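Local coordinates for deoxyribodipyrimidine photo-lyase (Oryza sativa Japonica Group, PDB 3UMV), which uses light to split UV-induced cyclobutane pyrimidine dimers in DNA back into single pyrimidines, with FAD as its cofactor, at residues 321-324 with 325-328; 183-186 with 187-191; 171-174 with 175-178. All blocks are in the same frame, centred on the assembly; numbering follows the deposited sequence. Where two conformers were deposited one is given.

Interaction 1 of 3, residues 321-324 with 325-328; sequences VVRR and ELAD. With FAD (flavin-adenine dinucleotide), chain I.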
loop_
_atom_site.group_PDB
_atom_site.type_symbol
_atom_site.label_atom_id
_atom_site.label_comp_id
_atom_site.label_asym_id
_atom_site.label_seq_id
_atom_site.Cartn_x
_atom_site.Cartn_y
_atom_site.Cartn_z
ATOM N N VAL A 321 -6.690 -8.714 -6.018
ATOM C CA VAL A 321 -5.997 -9.836 -5.393
ATOM C C VAL A 321 -4.755 -10.236 -6.164
ATOM O O VAL A 321 -3.640 -10.156 -5.653
ATOM C CB VAL A 321 -6.924 -11.055 -5.207
ATOM C CG1 VAL A 321 -6.140 -12.268 -4.678
ATOM C CG2 VAL A 321 -8.080 -10.690 -4.275
ATOM N N VAL A 322 -4.926 -10.653 -7.409
ATOM C CA VAL A 322 -3.778 -11.115 -8.166
ATOM C C VAL A 322 -2.702 -10.044 -8.403
ATOM O O VAL A 322 -1.535 -10.258 -8.093
ATOM C CB VAL A 322 -4.194 -11.777 -9.489
ATOM C CG1 VAL A 322 -2.993 -11.939 -10.384
ATOM C CG2 VAL A 322 -4.810 -13.138 -9.194
ATOM N N ARG A 323 -3.093 -8.903 -8.952
ATOM C CA ARG A 323 -2.108 -7.879 -9.265
ATOM C C ARG A 323 -1.480 -7.305 -7.995
ATOM O O ARG A 323 -0.251 -7.243 -7.878
ATOM C CB ARG A 323 -2.714 -6.781 -10.137
ATOM C CG ARG A 323 -3.182 -7.272 -11.498
ATOM C CD ARG A 323 -2.711 -6.324 -12.596
ATOM N NE ARG A 323 -1.257 -6.346 -12.736
ATOM C CZ ARG A 323 -0.613 -7.032 -13.674
ATOM N NH1 ARG A 323 0.713 -7.006 -13.735
ATOM N NH2 ARG A 323 -1.306 -7.737 -14.560
ATOM N N ARG A 324 -2.315 -6.906 -7.040
ATOM C CA ARG A 324 -1.809 -6.273 -5.828
ATOM C C ARG A 324 -0.867 -7.238 -5.114
ATOM O O ARG A 324 0.238 -6.863 -4.717
ATOM C CB ARG A 324 -2.939 -5.856 -4.890
ATOM C CG ARG A 324 -2.426 -5.250 -3.577
ATOM C CD ARG A 324 -3.578 -4.912 -2.654
ATOM N NE ARG A 324 -4.448 -6.075 -2.544
ATOM C CZ ARG A 324 -4.241 -7.118 -1.749
ATOM N NH1 ARG A 324 -3.200 -7.154 -0.910
ATOM N NH2 ARG A 324 -5.102 -8.132 -1.779
ATOM N N GLU A 325 -1.299 -8.485 -4.966
ATOM C CA GLU A 325 -0.469 -9.459 -4.271
ATOM C C GLU A 325 0.785 -9.859 -5.042
ATOM O O GLU A 325 1.796 -10.233 -4.439
ATOM C CB GLU A 325 -1.316 -10.641 -3.761
ATOM C CG GLU A 325 -2.271 -10.150 -2.682
ATOM C CD GLU A 325 -3.153 -11.205 -2.027
ATOM O OE1 GLU A 325 -2.810 -12.410 -2.023
ATOM O OE2 GLU A 325 -4.192 -10.783 -1.473
ATOM N N LEU A 326 0.726 -9.751 -6.369
ATOM C CA LEU A 326 1.900 -9.953 -7.205
ATOM C C LEU A 326 2.957 -8.892 -6.899
ATOM O O LEU A 326 4.152 -9.179 -6.953
ATOM C CB LEU A 326 1.523 -9.925 -8.691
ATOM C CG LEU A 326 2.718 -9.935 -9.660
ATOM C CD1 LEU A 326 3.538 -11.218 -9.580
ATOM C CD2 LEU A 326 2.212 -9.700 -11.058
ATOM N N ALA A 327 2.524 -7.676 -6.564
ATOM C CA ALA A 327 3.484 -6.643 -6.195
ATOM C C ALA A 327 4.185 -6.970 -4.883
ATOM O O ALA A 327 5.384 -6.715 -4.767
ATOM C CB ALA A 327 2.836 -5.246 -6.133
ATOM N N ASP A 328 3.447 -7.492 -3.891
ATOM C CA ASP A 328 4.091 -7.957 -2.646
ATOM C C ASP A 328 5.082 -9.092 -2.945
ATOM O O ASP A 328 6.199 -9.129 -2.420
ATOM C CB ASP A 328 3.074 -8.386 -1.579
ATOM C CG ASP A 328 2.820 -7.295 -0.531
ATOM O OD1 ASP A 328 2.571 -7.618 0.666
ATOM O OD2 ASP A 328 2.882 -6.104 -0.910
HETATM P PA FAD I . -9.147 0.016 -8.909
HETATM O O1A FAD I . -9.126 -0.121 -10.401
HETATM O O2A FAD I . -10.519 0.186 -8.316
HETATM O O5B FAD I . -8.400 -1.252 -8.282
HETATM C C5B FAD I . -8.772 -1.801 -7.036
HETATM C C4B FAD I . -7.524 -2.272 -6.282
HETATM O O4B FAD I . -6.788 -3.235 -7.021
HETATM C C3B FAD I . -6.544 -1.140 -6.048
HETATM O O3B FAD I . -6.888 -0.383 -4.911
HETATM C C2B FAD I . -5.267 -1.899 -5.838
HETATM O O2B FAD I . -5.266 -2.475 -4.545
HETATM C C1B FAD I . -5.406 -3.027 -6.828
HETATM N N9A FAD I . -4.752 -2.692 -8.104
HETATM C C8A FAD I . -5.320 -2.131 -9.217
HETATM N N7A FAD I . -4.352 -2.012 -10.156
HETATM C C5A FAD I . -3.177 -2.475 -9.647
HETATM C C6A FAD I . -1.874 -2.600 -10.144
HETATM N N6A FAD I . -1.570 -2.317 -11.410
HETATM N N1A FAD I . -0.885 -3.133 -9.348
HETATM C C2A FAD I . -1.180 -3.550 -8.070
HETATM N N3A FAD I . -2.461 -3.422 -7.580
HETATM C C4A FAD I . -3.436 -2.907 -8.361
HETATM N N1 FAD I . -0.934 1.430 -6.738
HETATM C C2 FAD I . -0.857 1.760 -5.417
HETATM O O2 FAD I . -1.623 1.189 -4.640
HETATM N N3 FAD I . 0.073 2.687 -4.977
HETATM C C4 FAD I . 0.926 3.306 -5.872
HETATM O O4 FAD I . 1.750 4.137 -5.477
HETATM C C4X FAD I . 0.846 2.954 -7.214
HETATM N N5 FAD I . 1.657 3.543 -8.157
HETATM C C5X FAD I . 1.577 3.166 -9.483
HETATM C C6 FAD I . 2.430 3.748 -10.430
HETATM C C7 FAD I . 2.348 3.372 -11.774
HETATM C C7M FAD I . 3.286 4.004 -12.770
HETATM C C8 FAD I . 1.402 2.419 -12.162
HETATM C C8M FAD I . 1.264 1.979 -13.588
HETATM C C9 FAD I . 0.557 1.861 -11.218
HETATM C C9A FAD I . 0.645 2.228 -9.888
HETATM N N10 FAD I . -0.205 1.667 -8.956
HETATM C C10 FAD I . -0.086 2.029 -7.636
HETATM C "C1'" FAD I . -1.253 0.633 -9.342
HETATM C "C2'" FAD I . -2.643 1.240 -9.714
HETATM O "O2'" FAD I . -2.582 2.331 -10.640
HETATM C "C3'" FAD I . -3.468 1.706 -8.499
HETATM O "O3'" FAD I . -3.510 0.675 -7.548
HETATM C "C4'" FAD I . -4.906 2.092 -8.855
HETATM O "O4'" FAD I . -4.898 3.136 -9.810
HETATM C "C5'" FAD I . -5.616 2.513 -7.570
HETATM O "O5'" FAD I . -6.861 3.143 -7.760
HETATM P P FAD I . -8.202 2.365 -7.346
HETATM O O1P FAD I . -8.101 1.836 -5.929
HETATM O O2P FAD I . -9.385 3.277 -7.545
HETATM O O3P FAD I . -8.145 1.229 -8.490
HETATM O O HOH W 1 1.025 -5.180 -2.650
#

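Interaction 2 of 3, residues 183-186 with 187-191; sequences YSAK and TFRGK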
loop_
_atom_site.group_PDB
_atom_site.type_symbol
_atom_site.label_atom_id
_atom_site.label_comp_id
_atom_site.label_asym_id
_atom_site.label_seq_id
_atom_site.Cartn_x
_atom_site.Cartn_y
_atom_site.Cartn_z
ATOM N N TYR A 183 7.081 -14.404 -12.724
ATOM C CA TYR A 183 7.269 -13.606 -13.938
ATOM C C TYR A 183 6.129 -12.604 -14.194
ATOM O O TYR A 183 6.369 -11.453 -14.576
ATOM C CB TYR A 183 7.473 -14.503 -15.169
ATOM C CG TYR A 183 7.700 -13.673 -16.398
ATOM C CD1 TYR A 183 6.646 -13.338 -17.242
ATOM C CD2 TYR A 183 8.961 -13.170 -16.688
ATOM C CE1 TYR A 183 6.854 -12.544 -18.352
ATOM C CE2 TYR A 183 9.176 -12.378 -17.794
ATOM C CZ TYR A 183 8.126 -12.058 -18.619
ATOM O OH TYR A 183 8.346 -11.262 -19.726
ATOM N N SER A 184 4.894 -13.035 -13.976
ATOM C CA SER A 184 3.735 -12.226 -14.331
ATOM C C SER A 184 2.467 -12.589 -13.559
ATOM O O SER A 184 2.443 -13.547 -12.763
ATOM C CB SER A 184 3.441 -12.372 -15.816
ATOM O OG SER A 184 3.013 -13.706 -16.083
ATOM N N ALA A 185 1.403 -11.836 -13.829
ATOM C CA ALA A 185 0.106 -12.113 -13.232
ATOM C C ALA A 185 -0.361 -13.500 -13.620
ATOM O O ALA A 185 -0.918 -14.217 -12.802
ATOM C CB ALA A 185 -0.915 -11.075 -13.658
ATOM N N LYS A 186 -0.137 -13.886 -14.869
ATOM C CA LYS A 186 -0.563 -15.212 -15.301
ATOM C C LYS A 186 0.044 -16.319 -14.445
ATOM O O LYS A 186 -0.672 -17.198 -13.932
ATOM C CB LYS A 186 -0.234 -15.434 -16.773
ATOM C CG LYS A 186 -0.859 -16.710 -17.338
ATOM C CD LYS A 186 0.000 -17.932 -17.106
ATOM C CE LYS A 186 -0.720 -19.189 -17.575
ATOM N NZ LYS A 186 0.224 -20.308 -17.851
ATOM N N THR A 187 1.359 -16.291 -14.284
ATOM C CA THR A 187 2.033 -17.357 -13.548
ATOM C C THR A 187 1.721 -17.285 -12.056
ATOM O O THR A 187 1.609 -18.302 -11.383
ATOM C CB THR A 187 3.563 -17.370 -13.803
ATOM O OG1 THR A 187 4.169 -16.214 -13.219
ATOM C CG2 THR A 187 3.854 -17.383 -15.304
ATOM N N PHE A 188 1.558 -16.070 -11.551
ATOM C CA PHE A 188 1.173 -15.882 -10.165
ATOM C C PHE A 188 -0.263 -16.379 -9.926
ATOM O O PHE A 188 -0.533 -17.084 -8.952
ATOM C CB PHE A 188 1.311 -14.413 -9.776
ATOM C CG PHE A 188 1.078 -14.162 -8.322
ATOM C CD1 PHE A 188 2.016 -14.556 -7.387
ATOM C CD2 PHE A 188 -0.084 -13.541 -7.886
ATOM C CE1 PHE A 188 1.810 -14.331 -6.035
ATOM C CE2 PHE A 188 -0.292 -13.309 -6.539
ATOM C CZ PHE A 188 0.658 -13.707 -5.613
ATOM N N ARG A 189 -1.177 -16.041 -10.836
ATOM C CA ARG A 189 -2.565 -16.505 -10.729
ATOM C C ARG A 189 -2.655 -18.031 -10.714
ATOM O O ARG A 189 -3.483 -18.609 -10.004
ATOM C CB ARG A 189 -3.394 -15.943 -11.883
ATOM C CG ARG A 189 -4.889 -16.223 -11.814
ATOM C CD ARG A 189 -5.553 -15.781 -13.128
ATOM N NE ARG A 189 -5.149 -14.425 -13.513
ATOM C CZ ARG A 189 -4.492 -14.119 -14.628
ATOM N NH1 ARG A 189 -4.171 -12.855 -14.888
ATOM N NH2 ARG A 189 -4.159 -15.070 -15.492
ATOM N N GLY A 190 -1.807 -18.685 -11.496
ATOM C CA GLY A 190 -1.806 -20.134 -11.558
ATOM C C GLY A 190 -1.599 -20.726 -10.173
ATOM O O GLY A 190 -2.230 -21.709 -9.802
ATOM N N LYS A 191 -0.727 -20.110 -9.391
ATOM C CA LYS A 191 -0.449 -20.617 -8.053
ATOM C C LYS A 191 -1.519 -20.268 -7.022
ATOM O O LYS A 191 -1.964 -21.137 -6.274
ATOM C CB LYS A 191 0.946 -20.184 -7.588
ATOM C CG LYS A 191 2.040 -20.860 -8.397
ATOM C CD LYS A 191 3.420 -20.706 -7.798
ATOM C CE LYS A 191 4.452 -21.175 -8.791
ATOM N NZ LYS A 191 5.833 -20.886 -8.343
#

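Interaction 3 of 3, residues 171-174 with 175-178; sequences VVPV and WTAS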
loop_
_atom_site.group_PDB
_atom_site.type_symbol
_atom_site.label_atom_id
_atom_site.label_comp_id
_atom_site.label_asym_id
_atom_site.label_seq_id
_atom_site.Cartn_x
_atom_site.Cartn_y
_atom_site.Cartn_z
ATOM N N VAL A 171 -4.448 -11.867 0.958
ATOM C CA VAL A 171 -5.383 -12.980 1.101
ATOM C C VAL A 171 -4.606 -14.271 1.253
ATOM O O VAL A 171 -4.870 -15.065 2.158
ATOM C CB VAL A 171 -6.346 -13.114 -0.116
ATOM C CG1 VAL A 171 -7.304 -14.272 0.098
ATOM C CG2 VAL A 171 -7.123 -11.816 -0.318
ATOM N N VAL A 172 -3.659 -14.494 0.346
ATOM C CA VAL A 172 -2.800 -15.660 0.441
ATOM C C VAL A 172 -1.465 -15.179 1.002
ATOM O O VAL A 172 -0.852 -14.261 0.453
ATOM C CB VAL A 172 -2.587 -16.320 -0.944
ATOM C CG1 VAL A 172 -1.732 -17.580 -0.816
ATOM C CG2 VAL A 172 -3.933 -16.673 -1.605
ATOM N N PRO A 173 -1.007 -15.776 2.109
ATOM C CA PRO A 173 0.249 -15.323 2.722
ATOM C C PRO A 173 1.380 -15.241 1.712
ATOM O O PRO A 173 1.524 -16.144 0.879
ATOM C CB PRO A 173 0.529 -16.409 3.759
ATOM C CG PRO A 173 -0.826 -16.923 4.123
ATOM C CD PRO A 173 -1.664 -16.841 2.889
ATOM N N VAL A 174 2.158 -14.160 1.770
ATOM C CA VAL A 174 3.199 -13.907 0.774
ATOM C C VAL A 174 4.211 -15.064 0.628
ATOM O O VAL A 174 4.640 -15.383 -0.487
ATOM C CB VAL A 174 3.946 -12.588 1.072
ATOM C CG1 VAL A 174 4.690 -12.679 2.428
ATOM C CG2 VAL A 174 4.914 -12.272 -0.062
ATOM N N TRP A 175 4.589 -15.695 1.739
ATOM C CA TRP A 175 5.590 -16.769 1.688
ATOM C C TRP A 175 4.978 -18.100 1.243
ATOM O O TRP A 175 5.690 -19.048 0.904
ATOM C CB TRP A 175 6.299 -16.913 3.050
ATOM C CG TRP A 175 5.378 -16.668 4.184
ATOM C CD1 TRP A 175 4.352 -17.475 4.599
ATOM C CD2 TRP A 175 5.361 -15.525 5.045
ATOM N NE1 TRP A 175 3.705 -16.908 5.671
ATOM C CE2 TRP A 175 4.301 -15.708 5.961
ATOM C CE3 TRP A 175 6.143 -14.371 5.137
ATOM C CZ2 TRP A 175 4.001 -14.778 6.944
ATOM C CZ3 TRP A 175 5.851 -13.454 6.121
ATOM C CH2 TRP A 175 4.794 -13.662 7.017
ATOM N N THR A 176 3.650 -18.152 1.217
ATOM C CA THR A 176 2.925 -19.347 0.809
ATOM C C THR A 176 2.461 -19.258 -0.646
ATOM O O THR A 176 2.445 -20.259 -1.365
ATOM C CB THR A 176 1.703 -19.558 1.702
ATOM O OG1 THR A 176 2.139 -19.746 3.052
ATOM C CG2 THR A 176 0.907 -20.770 1.256
ATOM N N ALA A 177 2.107 -18.056 -1.101
ATOM C CA ALA A 177 1.531 -17.916 -2.446
ATOM C C ALA A 177 2.474 -18.479 -3.501
ATOM O O ALA A 177 2.069 -19.214 -4.405
ATOM C CB ALA A 177 1.230 -16.439 -2.748
ATOM N N SER A 178 3.736 -18.089 -3.385
ATOM C CA SER A 178 4.792 -18.625 -4.215
ATOM C C SER A 178 6.068 -18.657 -3.396
ATOM O O SER A 178 6.234 -17.888 -2.438
ATOM C CB SER A 178 4.996 -17.789 -5.479
ATOM O OG SER A 178 5.985 -18.373 -6.307
#

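Interaction 1 of 3, residues 321-324 with 325-328
Arg324 carries its CG anti to the backbone N (chi1 177°), while Glu325 swings its CG the other way, beside its own N (chi1 -66°). A bend at chi3 then curls the arginine head back over the neighbouring glutamate. Two successive side chains on one helix meet this way in a salt bridge, Arg324 NH2 to Glu325 OE2 at 2.8 Å. It is not a flat, two-pronged pair: the guanidinium and carboxylate planes stand 67° apart, and NH2 donates to the anti lone pair of OE2 in a bent bond, the oxygen lying out of the guanidinium plane. The aliphatic stem joins in, with Glu325 CG lying over one face of the guanidinium, 3.6 Å from Arg324 NH2. More bonds fix both ends. Arg324 NE donates to Leu320 O, and the backbone N-H groups of Val171 and Val172 satisfy the two oxygens of the buried Glu325 carboxylate, whose negative charge is probably balanced by Arg324. FAD lies against Arg324 itself, at CA and along the side chain: Arg324 CA is 3.4 Å from N3A of the adenine, and Arg324 CD reaches within 3.5 Å of the ribose O2B. Beneath the side chains the helix is held by bonds such as Glu325 N to Val321 O (3.0 Å), and one water ties Arg324 O to Asp328 OD2, while Asp328 OD1 makes a salt bridge with Arg46. The turn belongs to helix 310-333, which forms part of the cofactor pocket. Around it, Val322 and Leu326 pack on helix 185-193, Arg324 and Val321 on helix 295-305, and Ala327 on helix 431-442.

Interaction 2 of 3, residues 183-186 with 187-191
Ser184 sits at the N-cap of helix 185-193, and its O takes the N-H of Phe188 at 2.9 Å, opening a run of i+4 to i bonds that continues with Arg189 N to Ala185 O at 2.7 Å and Gly190 N to Lys186 O at 3.1 Å. Thr187 turns its hydroxyl back over this first turn: with OG1 set between backbone N and carbonyl carbon (chi1 68°), Thr187 OG1 lies 3.2 Å from Ser184 O. The same hydroxyl is hydrogen-bonded to Glu182 OE2, just upstream. This is the N-terminal turn of the helix, with Ser184 in the position right before it. Further on, Arg189 bends at chi3 and folds back along the helix, so that Ala185 O lies over the centre of one guanidinium face. Arg189 NH2 comes to 3.6 Å from Lys186 CA, the two long side chains crossing at about a right angle, and Arg189 NH1 goes on to a salt bridge with Glu318 of helix 310-333. With an alanine in place of Arg189, Glu318 would probably lose this positive mate, and the salt bridge between the two helices would go with it. The ring of Phe188 touches Leu326 and Asn329 on helix 310-333.

Interaction 3 of 3, residues 171-174 with 175-178
Val174 and Trp175, adjacent in the chain, cross at about a right angle: CG1 of the valine sits 3.4 Å above the indole plane, displaced toward the rim, and its closest ring atom is Trp175 CE3 at 3.5 Å. The valine gets there because CG1 lies between its backbone N and carbonyl carbon (chi1 63°), on the side the ring occupies. At the pyrrole end of the same indole, Pro173 CB approaches Trp175 NE1 to 3.7 Å. Beside this, Val172 CG1 meets Ala177 CB, also at 3.7 Å, a methyl contact between the incoming loop and the turn. Pro173 O holds that turn with two donors. Ala177 N comes in at 2.8 Å, almost in line with the carbonyl bond, whereas Thr176 N, at 2.9 Å, stands well above the carbonyl plane. This is a short, weakly bonded helical turn just after Pro173, reached from strand 162-166 of the alpha/beta photolyase domain. What positions it lies one shell further out. The indole N-H of Trp175 donates to Ser24 O, which would help hold the ring in this orientation, and Val174 N is hydrogen-bonded to Asp167 OD2. On other sides, Tyr332 of helix 310-333 touches Val174 and Trp175, Tyr199 of helix 196-199 lies against Pro173 and Thr176, and Ala177 packs on Phe188 and Val192 of helix 185-193.

The three contacts meet around helix 310-333. Interactions 1 and 3, with centres about 10 Å apart, are joined through Glu325, whose OE2 lies 2.7 Å from Val171 N, a probable hydrogen bond. Interaction 2 packs on the same helix: Phe188 CE2 is 3.7 Å from Leu326 N and Leu326 CD2 is 3.6 Å from Ala185 N. Interactions 2 and 3 touch as well, where Lys191 NZ probably bonds to Ser178 OG at 3.2 Å and Phe188 CE1 lies 3.9 Å from Ala177 CB. Only interaction 1 touches FAD; the side chains of Ala185 and Val174 stand about 9 and 13 Å from the cofactor, so interactions 2 and 3 lie further from it than helix 310-333 does.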